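Local structure of poly(ADP-ribose) glycohydrolase (Thermomonospora curvata, 3SIG) at residues Ala6-Thr11 with Gly103-Ala108; Ala31-Gln36 with Pro167-Phe172; Trp220-Gly223 with Asp228-Gln231. The protein hydrolyses the ribose-ribose glycosidic bonds of poly(ADP-ribose), releasing ADP-ribose. All coordinates share one frame; numbering follows the deposited sequence.

Contact 1: residues Ala6-Thr11 with Gly103-Ala108; sequences AIAAET and GFLSGA
The aromatic ring of Phe104 meets the methyl group of Ala8 obliquely, its CD2 lying 3.6 Å from Ala8 CB. One face of this ring carries its own neighbour: Leu105 CG stands 3.7 Å above the plane, offset toward the rim, while Tyr122 packs edge-to-face with the ring. Its CG takes the crowded position between backbone N and carbonyl carbon (chi1 83°), which turns its CD2 side toward the helix. Ala8 CB also touches the main chain, coming 3.3 Å from Phe104 O. Alanine suits this spot because a single methyl lets the helix lie close against the turn, Ala8 and Leu105 having CA atoms only 5.4 Å apart. Leu105 closes the patch from its more exposed side, with its CD2 methyl 3.8 Å from Ala8 CB.

The short 3-10 turn at 104-106 is held from within. Gly103 O accepts from Ser106 N and Ala108 N, which arrive from opposite faces of its plane, and Gly107 N bonds to Phe104 O. Gly107 has a positive phi (83°), where a side chain would collide with the carbonyl O of Ser106, so glycine fits. Gly103 is the last glycine of the GGG...QEE signature of the PARG family. The contact thus sets helix 2-17 against the loop after strand 90-94, with helix 111-118 touching both Ile7 and Phe104, and strand 147-157 meeting Ile7 and Thr11.

Contact 2: residues Ala31-Gln36 with Pro167-Phe172; sequences ADHVAQ and PYRVAF
His33 on helix 31-39 meets a single side chain of residues 167-172, Arg169 of strand 163-175, at the surface. Along that strand, beyond Pro167, Tyr168 turns its side chain away from the helix and packs on helix 74-84. Arg169 points toward the helix, its chain bending at chi3 (-73°) to lay the guanidinium flat on the imidazole, with centres 3.7 Å apart and planes 10° from parallel. NH1 overlies the rim of the ring, 3.4 Å from His33 CD2, and the CD methylene adds a CH-pi contact, 4.0 Å from the ring centroid. Gln36 OE1 lies in the guanidinium plane at its edge, but 3.8 Å from Arg169 NH1. Two waters fill in: one joins Arg169 NH1 to His33 O, the other joins it to Gln36 OE1, each 3.0 Å from NH1. Farther on, Val170 packs on helix 74-84, and the buried Ala171 and Phe172 continue the strand within the mixed sheet.

Arginine suits this position because its long chain covers the distance between the backbones (8.5 Å, His33 CA to Arg169 CA) and offers both a flat face and N-H groups. With an alanine in place of His33, one face of the guanidinium would probably lose its stacking partner and the arginine be freer to swing. No direct hydrogen bond crosses: the contact combines stacking with water-bridged polarity, and the arginine's positive charge would probably favour a neutral imidazole.

Contact 3: residues Trp220-Gly223 with Asp228-Gln231; sequences WGCG and DPAQ. With AR6 ([(2R,3S,4R,5R)-5-(6-aminopurin-9-yl)-3,4-dihydroxy-oxolan-2-yl]methyl [hydroxy-[[(2R,3S,4R,5S)-3,4,5-trihydroxyoxolan-2-yl]methoxy]phosphoryl] hydrogen phosphate), chain B.
Next to Cys222, whose sulfur rests against Pro229, Gly223 N donates a 2.9 Å hydrogen bond to O2B of the bound ADP-ribose, with an N-H...O angle of 151°. This is a glycine-rich diphosphate-binding loop of the macrodomain fold, lying between strand 214-217 and helix 229-240. Gly221 N, 2.9 Å from O1B on the same phosphorus, makes a weaker, more bent bond (127°). The glycines fit for different reasons: Gly221 has a positive phi, and a CB on Gly223 would run into O1A of the ligand's other phosphate. Val224 N and Phe225 N, just beyond, also donate to ADP-ribose.

Cys222 turns its side chain the other way, toward the helix start. Its SG sits beside its own backbone N, anti to the carbonyl carbon (chi1 -62°), and touches Pro229 at CA, 3.5 Å away, and CB, 3.9 Å away. A compact, buried thiol suits this narrow meeting of loop and helix. The loop is further tied by Asn227, which bonds to Gly221 through both backbone and side chain, while Cys222 O accepts from Arg266. Proline fits the first turn of the helix, where no backbone N-H is needed. Asp228 is the N-cap: its OD1 takes the N-H of Ala230 at 3.0 Å, met from above the carboxylate plane.

From the N terminus, helix 2-17 supplies the first side of contact 1, which loop 103-108 closes after 91 intervening residues. Within that span the helix 31-39 opens contact 2, which closes only at strand 163-175, after contact 1 is complete; the two therefore cross without touching, their nearest atoms about 8 Å apart. Together they attach two N-terminal helices, one to the loop leading into helix 111-118, the other to a strand of the mixed sheet. Contact 3 follows in series, a local closure over four residues that joins the ligand-binding loop to helix 229-240. It lies across the chain's centre from contact 2, about 29 Å between centres.

Contact 1: residues Ala6-Thr11 with Gly103-Ala108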
ATOM      1  N   ALA A   6       8.632  16.049 -11.728  1.00 15.80           N
ATOM      2  CA  ALA A   6       9.572  15.605 -12.749  1.00 17.20           C
ATOM      3  C   ALA A   6       9.836  14.100 -12.655  1.00 16.40           C
ATOM      4  O   ALA A   6       9.869  13.409 -13.665  1.00 16.53           O
ATOM      5  CB  ALA A   6      10.886  16.382 -12.656  1.00 20.99           C
ATOM      6  N   ILE A   7      10.032  13.608 -11.443  1.00 13.98           N
ATOM      7  CA  ILE A   7      10.248  12.185 -11.235  1.00 13.55           C
ATOM      8  C   ILE A   7       9.032  11.363 -11.683  1.00 13.22           C
ATOM      9  O   ILE A   7       9.163  10.367 -12.399  1.00 13.25           O
ATOM     10  CB  ILE A   7      10.575  11.899  -9.772  1.00 13.21           C
ATOM     11  CG1 ILE A   7      11.984  12.422  -9.462  1.00 17.67           C
ATOM     12  CG2 ILE A   7      10.497  10.416  -9.505  1.00 15.84           C
ATOM     13  CD1 ILE A   7      12.292  12.434  -7.999  1.00 20.61           C
ATOM     14  N   ALA A   8       7.841  11.827 -11.310  1.00 12.49           N
ATOM     15  CA  ALA A   8       6.619  11.159 -11.760  1.00 12.55           C
ATOM     16  C   ALA A   8       6.515  11.076 -13.271  1.00 12.92           C
ATOM     17  O   ALA A   8       6.188  10.012 -13.805  1.00 14.34           O
ATOM     18  CB  ALA A   8       5.419  11.850 -11.213  1.00 13.95           C
ATOM     19  N   ALA A   9       6.808  12.160 -13.975  1.00 15.03           N
ATOM     20  CA  ALA A   9       6.745  12.130 -15.419  1.00 14.72           C
ATOM     21  C   ALA A   9       7.783  11.170 -15.990  1.00 16.22           C
ATOM     22  O   ALA A   9       7.532  10.497 -16.991  1.00 15.61           O
ATOM     23  CB  ALA A   9       6.937  13.559 -15.975  1.00 17.08           C
ATOM     24  N   GLU A  10       8.970  11.158 -15.400  1.00 13.01           N
ATOM     25  CA  GLU A  10      10.015  10.243 -15.863  1.00 14.28           C
ATOM     26  C   GLU A  10       9.559   8.782 -15.684  1.00 12.63           C
ATOM     27  O   GLU A  10       9.765   7.945 -16.557  1.00 13.92           O
ATOM     28  CB  GLU A  10      11.307  10.462 -15.107  1.00 13.02           C
ATOM     29  CG  GLU A  10      12.459   9.607 -15.645  1.00 19.87           C
ATOM     30  CD  GLU A  10      13.747   9.797 -14.878  1.00 22.25           C
ATOM     31  OE1 GLU A  10      13.819   9.426 -13.700  1.00 19.28           O
ATOM     32  OE2 GLU A  10      14.709  10.309 -15.476  1.00 25.66           O
ATOM     33  N   THR A  11       8.910   8.503 -14.561  1.00 12.87           N
ATOM     34  CA  THR A  11       8.416   7.151 -14.323  1.00 12.04           C
ATOM     35  C   THR A  11       7.363   6.774 -15.363  1.00 12.59           C
ATOM     36  O   THR A  11       7.401   5.671 -15.915  1.00 12.96           O
ATOM     37  CB  THR A  11       7.884   7.037 -12.918  1.00 11.88           C
ATOM     38  OG1 THR A  11       8.992   7.120 -12.030  1.00 12.51           O
ATOM     39  CG2 THR A  11       7.148   5.691 -12.689  1.00 13.31           C
ATOM     40  N   GLY A 103      -2.092  11.827  -6.205  1.00 12.23           N
ATOM     41  CA  GLY A 103      -1.665  13.031  -6.906  1.00 13.09           C
ATOM     42  C   GLY A 103      -0.235  12.977  -7.460  1.00 13.13           C
ATOM     43  O   GLY A 103       0.442  14.008  -7.563  1.00 14.40           O
ATOM     44  N   PHE A 104       0.282  11.792  -7.775  1.00 11.60           N
ATOM     45  CA  PHE A 104       1.707  11.720  -7.998  1.00 11.54           C
ATOM     46  C   PHE A 104       2.159  12.596  -9.147  1.00 12.21           C
ATOM     47  O   PHE A 104       3.239  13.195  -9.069  1.00 12.69           O
ATOM     48  CB  PHE A 104       2.227  10.275  -8.097  1.00 10.22           C
ATOM     49  CG  PHE A 104       2.086   9.603  -9.440  1.00  9.71           C
ATOM     50  CD1 PHE A 104       0.846   9.254  -9.955  1.00 10.90           C
ATOM     51  CD2 PHE A 104       3.222   9.220 -10.126  1.00 10.35           C
ATOM     52  CE1 PHE A 104       0.749   8.597 -11.163  1.00 12.99           C
ATOM     53  CE2 PHE A 104       3.139   8.537 -11.320  1.00 11.73           C
ATOM     54  CZ  PHE A 104       1.893   8.235 -11.845  1.00 13.83           C
ATOM     55  N   LEU A 105       1.374  12.659 -10.224  1.00 13.57           N
ATOM     56  CA  LEU A 105       1.783  13.438 -11.393  1.00 13.31           C
ATOM     57  C   LEU A 105       1.739  14.932 -11.180  1.00 15.74           C
ATOM     58  O   LEU A 105       2.375  15.658 -11.938  1.00 17.98           O
ATOM     59  CB  LEU A 105       1.003  12.999 -12.633  1.00 16.29           C
ATOM     60  CG  LEU A 105       1.500  11.655 -13.187  1.00 16.13           C
ATOM     61  CD1 LEU A 105       0.401  10.994 -14.039  1.00 21.56           C
ATOM     62  CD2 LEU A 105       2.786  11.783 -13.955  1.00 19.24           C
ATOM     63  N   SER A 106       1.033  15.389 -10.158  1.00 15.47           N
ATOM     64  CA  SER A 106       1.084  16.801  -9.787  1.00 16.11           C
ATOM     65  C   SER A 106       2.154  17.087  -8.746  1.00 17.63           C
ATOM     66  O   SER A 106       2.257  18.206  -8.237  1.00 20.34           O
ATOM     67  CB  SER A 106      -0.266  17.204  -9.190  1.00 25.79           C
ATOM     68  OG  SER A 106      -1.319  16.960 -10.101  1.00 38.40           O
ATOM     69  N   GLY A 107       2.917  16.067  -8.373  1.00 17.05           N
ATOM     70  CA  GLY A 107       3.970  16.240  -7.392  1.00 16.18           C
ATOM     71  C   GLY A 107       3.535  16.190  -5.947  1.00 16.06           C
ATOM     72  O   GLY A 107       4.261  16.632  -5.050  1.00 17.96           O
ATOM     73  N   ALA A 108       2.348  15.647  -5.686  1.00 14.33           N
ATOM     74  CA  ALA A 108       1.888  15.510  -4.300  1.00 15.29           C
ATOM     75  C   ALA A 108       2.779  14.538  -3.533  1.00 13.51           C
ATOM     76  O   ALA A 108       3.418  13.663  -4.127  1.00 13.12           O
ATOM     77  CB  ALA A 108       0.434  15.052  -4.242  1.00 16.79           C
TER

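Contact 2: residues Ala31-Gln36 with Pro167-Phe172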
ATOM      1  N   ALA A  31       9.792  -3.933 -19.204  1.00 11.00           N
ATOM      2  CA  ALA A  31       8.502  -4.054 -19.876  1.00 14.25           C
ATOM      3  C   ALA A  31       7.808  -5.370 -19.556  1.00 11.44           C
ATOM      4  O   ALA A  31       6.597  -5.391 -19.322  1.00 11.52           O
ATOM      5  CB  ALA A  31       8.652  -3.915 -21.367  1.00 13.14           C
ATOM      6  N   ASP A  32       8.534  -6.468 -19.555  1.00 11.20           N
ATOM      7  CA  ASP A  32       7.906  -7.756 -19.315  1.00 12.48           C
ATOM      8  C   ASP A  32       7.341  -7.826 -17.902  1.00 11.75           C
ATOM      9  O   ASP A  32       6.209  -8.281 -17.697  1.00 12.76           O
ATOM     10  CB  ASP A  32       8.885  -8.924 -19.529  1.00 16.78           C
ATOM     11  CG  ASP A  32       9.284  -9.118 -20.962  1.00 27.70           C
ATOM     12  OD1 ASP A  32       8.587  -8.627 -21.884  1.00 27.23           O
ATOM     13  OD2 ASP A  32      10.326  -9.786 -21.141  1.00 31.03           O
ATOM     14  N   HIS A  33       8.107  -7.421 -16.904  1.00 11.98           N
ATOM     15  CA  HIS A  33       7.597  -7.477 -15.543  1.00 12.88           C
ATOM     16  C   HIS A  33       6.424  -6.530 -15.335  1.00  9.64           C
ATOM     17  O   HIS A  33       5.464  -6.891 -14.631  1.00 10.54           O
ATOM     18  CB  HIS A  33       8.701  -7.221 -14.550  1.00 13.19           C
ATOM     19  CG  HIS A  33       9.631  -8.375 -14.414  1.00 17.62           C
ATOM     20  ND1 HIS A  33      10.782  -8.324 -13.663  1.00 21.50           N
ATOM     21  CD2 HIS A  33       9.580  -9.612 -14.952  1.00 23.51           C
ATOM     22  CE1 HIS A  33      11.406  -9.485 -13.747  1.00 25.36           C
ATOM     23  NE2 HIS A  33      10.701 -10.285 -14.525  1.00 29.45           N
ATOM     24  N   VAL A  34       6.445  -5.350 -15.942  1.00  9.86           N
ATOM     25  CA  VAL A  34       5.318  -4.424 -15.839  1.00 10.69           C
ATOM     26  C   VAL A  34       4.082  -5.037 -16.485  1.00  9.27           C
ATOM     27  O   VAL A  34       2.998  -5.023 -15.900  1.00 10.10           O
ATOM     28  CB  VAL A  34       5.655  -3.051 -16.455  1.00 10.34           C
ATOM     29  CG1 VAL A  34       4.408  -2.166 -16.575  1.00 14.09           C
ATOM     30  CG2 VAL A  34       6.703  -2.367 -15.611  1.00 12.74           C
ATOM     31  N   ALA A  35       4.224  -5.575 -17.689  1.00 10.88           N
ATOM     32  CA  ALA A  35       3.103  -6.219 -18.388  1.00 12.34           C
ATOM     33  C   ALA A  35       2.537  -7.382 -17.604  1.00 10.56           C
ATOM     34  O   ALA A  35       1.307  -7.526 -17.539  1.00 12.27           O
ATOM     35  CB  ALA A  35       3.520  -6.667 -19.767  1.00 13.48           C
ATOM     36  N   GLN A  36       3.384  -8.165 -16.957  1.00 11.08           N
ATOM     37  CA  GLN A  36       2.932  -9.281 -16.145  1.00 12.28           C
ATOM     38  C   GLN A  36       2.134  -8.757 -14.963  1.00 10.61           C
ATOM     39  O   GLN A  36       1.079  -9.297 -14.611  1.00 10.94           O
ATOM     40  CB  GLN A  36       4.092 -10.133 -15.654  1.00 13.68           C
ATOM     41  CG  GLN A  36       4.758 -10.938 -16.746  1.00 15.90           C
ATOM     42  CD  GLN A  36       5.861 -11.798 -16.172  1.00 23.51           C
ATOM     43  OE1 GLN A  36       5.740 -12.299 -15.044  1.00 32.60           O
ATOM     44  NE2 GLN A  36       6.956 -11.946 -16.916  1.00 27.51           N
ATOM     45  N   PRO A 167      16.226  -3.824  -9.902  1.00 15.83           N
ATOM     46  CA  PRO A 167      14.839  -3.720  -9.428  1.00 15.89           C
ATOM     47  C   PRO A 167      14.414  -4.971  -8.663  1.00 13.25           C
ATOM     48  O   PRO A 167      14.985  -6.027  -8.808  1.00 16.03           O
ATOM     49  CB  PRO A 167      14.040  -3.578 -10.716  1.00 20.92           C
ATOM     50  CG  PRO A 167      14.959  -4.128 -11.796  1.00 21.66           C
ATOM     51  CD  PRO A 167      16.319  -3.909 -11.368  1.00 22.15           C
ATOM     52  N   TYR A 168      13.402  -4.831  -7.840  1.00 10.86           N
ATOM     53  CA  TYR A 168      12.841  -5.962  -7.117  1.00 10.91           C
ATOM     54  C   TYR A 168      11.352  -5.934  -7.305  1.00 11.09           C
ATOM     55  O   TYR A 168      10.813  -4.913  -7.657  1.00 14.95           O
ATOM     56  CB  TYR A 168      13.269  -5.957  -5.633  1.00 11.02           C
ATOM     57  CG  TYR A 168      12.840  -4.764  -4.828  1.00  9.59           C
ATOM     58  CD1 TYR A 168      13.485  -3.559  -4.933  1.00 10.81           C
ATOM     59  CD2 TYR A 168      11.740  -4.837  -3.980  1.00 10.48           C
ATOM     60  CE1 TYR A 168      13.094  -2.464  -4.221  1.00 11.05           C
ATOM     61  CE2 TYR A 168      11.351  -3.759  -3.255  1.00 11.24           C
ATOM     62  CZ  TYR A 168      12.001  -2.558  -3.369  1.00 11.03           C
ATOM     63  OH  TYR A 168      11.592  -1.456  -2.614  1.00 12.25           O
ATOM     64  N   ARG A 169      10.671  -7.032  -7.075  1.00  9.81           N
ATOM     65  CA  ARG A 169       9.240  -7.119  -7.229  1.00 10.41           C
ATOM     66  C   ARG A 169       8.513  -7.379  -5.929  1.00 10.61           C
ATOM     67  O   ARG A 169       8.959  -8.185  -5.121  1.00 11.37           O
ATOM     68  CB  ARG A 169       8.874  -8.208  -8.224  1.00 10.58           C
ATOM     69  CG  ARG A 169       9.291  -7.869  -9.662  1.00 13.78           C
ATOM     70  CD  ARG A 169       8.692  -8.827 -10.711  1.00 17.38           C
ATOM     71  NE  ARG A 169       9.373 -10.102 -10.622  1.00 20.34           N
ATOM     72  CZ  ARG A 169       9.069 -11.160 -11.374  1.00 25.13           C
ATOM     73  NH1 ARG A 169       8.085 -11.089 -12.256  1.00 21.31           N
ATOM     74  NH2 ARG A 169       9.749 -12.295 -11.237  1.00 31.20           N
ATOM     75  N   VAL A 170       7.398  -6.683  -5.737  1.00  9.45           N
ATOM     76  CA  VAL A 170       6.495  -6.903  -4.603  1.00  9.27           C
ATOM     77  C   VAL A 170       5.087  -6.943  -5.093  1.00  9.57           C
ATOM     78  O   VAL A 170       4.772  -6.383  -6.159  1.00 12.55           O
ATOM     79  CB  VAL A 170       6.619  -5.773  -3.564  1.00 11.15           C
ATOM     80  CG1 VAL A 170       8.087  -5.564  -3.153  1.00 13.47           C
ATOM     81  CG2 VAL A 170       6.087  -4.457  -4.089  1.00 12.39           C
ATOM     82  N   ALA A 171       4.191  -7.507  -4.305  1.00  7.77           N
ATOM     83  CA  ALA A 171       2.760  -7.370  -4.558  1.00  8.21           C
ATOM     84  C   ALA A 171       2.254  -6.165  -3.792  1.00  6.92           C
ATOM     85  O   ALA A 171       2.688  -5.880  -2.660  1.00  8.77           O
ATOM     86  CB  ALA A 171       2.017  -8.603  -4.135  1.00  8.77           C
ATOM     87  N   PHE A 172       1.296  -5.469  -4.387  1.00  6.93           N
ATOM     88  CA  PHE A 172       0.586  -4.393  -3.695  1.00  6.09           C
ATOM     89  C   PHE A 172      -0.858  -4.754  -3.444  1.00  6.19           C
ATOM     90  O   PHE A 172      -1.508  -5.435  -4.272  1.00  7.29           O
ATOM     91  CB  PHE A 172       0.678  -3.064  -4.441  1.00  7.20           C
ATOM     92  CG  PHE A 172       2.046  -2.423  -4.385  1.00  7.10           C
ATOM     93  CD1 PHE A 172       2.491  -1.786  -3.241  1.00  7.71           C
ATOM     94  CD2 PHE A 172       2.917  -2.508  -5.460  1.00  9.33           C
ATOM     95  CE1 PHE A 172       3.757  -1.219  -3.186  1.00  8.51           C
ATOM     96  CE2 PHE A 172       4.187  -1.912  -5.421  1.00 10.85           C
ATOM     97  CZ  PHE A 172       4.596  -1.277  -4.279  1.00  9.40           C
TER
HETATM   98  O   HOH W   1       5.866  -9.150 -12.713  1.00 18.07           O
HETATM   99  O   HOH W   2       7.080 -13.743 -13.075  1.00 31.57           O

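Contact 3: residues Trp220-Gly223 with Asp228-Gln231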
ATOM      1  N   TRP A 220      -1.828   3.263   7.970  1.00  8.61           N
ATOM      2  CA  TRP A 220      -2.870   3.345   6.947  1.00  7.36           C
ATOM      3  C   TRP A 220      -3.943   4.331   7.372  1.00  8.10           C
ATOM      4  O   TRP A 220      -4.475   4.239   8.488  1.00  9.52           O
ATOM      5  CB  TRP A 220      -3.485   1.967   6.835  1.00  7.58           C
ATOM      6  CG  TRP A 220      -4.548   1.742   5.822  1.00  8.51           C
ATOM      7  CD1 TRP A 220      -4.574   2.116   4.497  1.00  9.52           C
ATOM      8  CD2 TRP A 220      -5.722   0.985   6.060  1.00  7.39           C
ATOM      9  NE1 TRP A 220      -5.714   1.626   3.903  1.00  8.11           N
ATOM     10  CE2 TRP A 220      -6.421   0.911   4.841  1.00  8.19           C
ATOM     11  CE3 TRP A 220      -6.250   0.338   7.200  1.00  9.33           C
ATOM     12  CZ2 TRP A 220      -7.636   0.245   4.721  1.00 10.41           C
ATOM     13  CZ3 TRP A 220      -7.456  -0.322   7.078  1.00 11.16           C
ATOM     14  CH2 TRP A 220      -8.144  -0.355   5.855  1.00 11.53           C
ATOM     15  N   GLY A 221      -4.226   5.322   6.541  1.00  7.75           N
ATOM     16  CA  GLY A 221      -5.308   6.245   6.818  1.00  9.13           C
ATOM     17  C   GLY A 221      -4.972   7.375   7.772  1.00  9.45           C
ATOM     18  O   GLY A 221      -5.842   8.216   8.009  1.00 10.64           O
ATOM     19  N   CYS A 222      -3.764   7.417   8.316  1.00  8.77           N
ATOM     20  CA  CYS A 222      -3.478   8.280   9.457  1.00  8.74           C
ATOM     21  C   CYS A 222      -2.774   9.587   9.139  1.00 10.10           C
ATOM     22  O   CYS A 222      -2.358  10.287  10.078  1.00 11.91           O
ATOM     23  CB  CYS A 222      -2.671   7.526  10.517  1.00 10.86           C
ATOM     24  SG  CYS A 222      -3.497   6.112  11.233  1.00 11.80           S
ATOM     25  N   GLY A 223      -2.627   9.885   7.849  1.00 11.18           N
ATOM     26  CA  GLY A 223      -2.029  11.141   7.421  1.00 12.28           C
ATOM     27  C   GLY A 223      -3.056  11.974   6.710  1.00 12.00           C
ATOM     28  O   GLY A 223      -3.905  12.626   7.347  1.00 13.32           O
ATOM     29  N   ASP A 228      -7.095   8.141  13.482  1.00 13.62           N
ATOM     30  CA  ASP A 228      -6.371   8.093  14.742  1.00 13.91           C
ATOM     31  C   ASP A 228      -5.365   6.933  14.729  1.00 12.57           C
ATOM     32  O   ASP A 228      -5.752   5.772  14.617  1.00 11.99           O
ATOM     33  CB  ASP A 228      -7.411   7.874  15.848  1.00 14.70           C
ATOM     34  CG  ASP A 228      -6.807   7.754  17.228  1.00 19.54           C
ATOM     35  OD1 ASP A 228      -5.575   7.745  17.375  1.00 21.20           O
ATOM     36  OD2 ASP A 228      -7.605   7.636  18.184  1.00 25.93           O
ATOM     37  N   PRO A 229      -4.061   7.222  14.828  1.00 13.95           N
ATOM     38  CA  PRO A 229      -3.136   6.090  14.730  1.00 14.03           C
ATOM     39  C   PRO A 229      -3.275   5.047  15.837  1.00 12.39           C
ATOM     40  O   PRO A 229      -2.984   3.876  15.601  1.00 12.21           O
ATOM     41  CB  PRO A 229      -1.749   6.734  14.717  1.00 21.04           C
ATOM     42  CG  PRO A 229      -1.939   8.121  15.100  1.00 18.26           C
ATOM     43  CD  PRO A 229      -3.369   8.510  14.991  1.00 15.02           C
ATOM     44  N   ALA A 230      -3.684   5.445  17.022  1.00 11.94           N
ATOM     45  CA  ALA A 230      -3.936   4.437  18.050  1.00 12.66           C
ATOM     46  C   ALA A 230      -5.057   3.485  17.632  1.00 11.67           C
ATOM     47  O   ALA A 230      -4.964   2.280  17.851  1.00 12.09           O
ATOM     48  CB  ALA A 230      -4.246   5.088  19.415  1.00 15.16           C
ATOM     49  N   GLN A 231      -6.108   4.008  17.019  1.00 12.58           N
ATOM     50  CA  GLN A 231      -7.204   3.165  16.560  1.00 12.00           C
ATOM     51  C   GLN A 231      -6.769   2.269  15.397  1.00 11.63           C
ATOM     52  O   GLN A 231      -7.147   1.106  15.355  1.00 11.37           O
ATOM     53  CB  GLN A 231      -8.415   4.004  16.146  1.00 13.13           C
ATOM     54  CG  GLN A 231      -9.614   3.171  15.745  1.00 12.38           C
ATOM     55  CD  GLN A 231     -10.820   4.026  15.464  1.00 12.35           C
ATOM     56  OE1 GLN A 231     -10.737   5.059  14.788  1.00 14.44           O
ATOM     57  NE2 GLN A 231     -11.952   3.633  16.011  1.00 14.05           N
TER
HETATM   58  N1  AR6 B 280       6.257   4.873   4.157  1.00  9.49           N
HETATM   59  C2  AR6 B 280       5.754   4.571   5.350  1.00 10.25           C
HETATM   60  N3  AR6 B 280       4.948   5.373   6.103  1.00  8.90           N
HETATM   61  C4  AR6 B 280       4.658   6.554   5.511  1.00 10.35           C
HETATM   62  C5  AR6 B 280       5.170   6.926   4.218  1.00  9.51           C
HETATM   63  C6  AR6 B 280       5.971   6.011   3.587  1.00  9.54           C
HETATM   64  N6  AR6 B 280       6.519   6.320   2.341  1.00 11.25           N
HETATM   65  N7  AR6 B 280       4.622   8.227   3.935  1.00 10.07           N
HETATM   66  C8  AR6 B 280       3.921   8.566   4.965  1.00 10.32           C
HETATM   67  N9  AR6 B 280       3.888   7.631   5.956  1.00  9.56           N
HETATM   68  PA  AR6 B 280      -0.643   8.785   4.038  1.00 10.02           P
HETATM   69  PB  AR6 B 280      -3.532   8.072   4.180  1.00  9.49           P
HETATM   70  C1' AR6 B 280       3.207   7.590   7.248  1.00 10.60           C
HETATM   71  O1A AR6 B 280      -0.981  10.139   4.549  1.00 11.74           O
HETATM   72  O1B AR6 B 280      -4.119   6.682   4.032  1.00  9.97           O
HETATM   73  C1D AR6 B 280      -2.527  10.021  -0.712  1.00 10.70           C
HETATM   74  O1D AR6 B 280      -2.606  11.234  -1.407  1.00 12.62           O
HETATM   75  C2' AR6 B 280       2.928   8.955   7.841  1.00  9.74           C
HETATM   76  O2' AR6 B 280       3.033   8.899   9.236  1.00 12.26           O
HETATM   77  O2A AR6 B 280       0.105   8.685   2.734  1.00 10.77           O
HETATM   78  O2B AR6 B 280      -3.772   8.809   5.454  1.00 10.19           O
HETATM   79  C2D AR6 B 280      -3.443   9.067  -1.372  1.00 11.61           C
HETATM   80  O2D AR6 B 280      -3.374   8.974  -2.752  1.00  9.81           O
HETATM   81  C3' AR6 B 280       1.514   9.181   7.446  1.00 11.11           C
HETATM   82  O3' AR6 B 280       0.832   9.996   8.343  1.00 12.06           O
HETATM   83  O3A AR6 B 280      -1.959   7.894   3.987  1.00  9.27           O
HETATM   84  C3D AR6 B 280      -4.717   9.207  -0.655  1.00  9.66           C
HETATM   85  O3D AR6 B 280      -5.392  10.222  -1.352  1.00 13.34           O
HETATM   86  C4' AR6 B 280       0.905   7.810   7.393  1.00 10.59           C
HETATM   87  O4' AR6 B 280       1.976   6.916   7.187  1.00  9.66           O
HETATM   88  C4D AR6 B 280      -4.281   9.618   0.707  1.00  9.86           C
HETATM   89  O4D AR6 B 280      -2.996  10.213   0.607  1.00 11.50           O
HETATM   90  C5' AR6 B 280      -0.178   7.604   6.344  1.00 10.40           C
HETATM   91  O5' AR6 B 280       0.298   7.965   5.057  1.00 10.44           O
HETATM   92  C5D AR6 B 280      -4.255   8.471   1.716  1.00  9.41           C
HETATM   93  O5D AR6 B 280      -3.979   9.013   2.993  1.00  9.55           O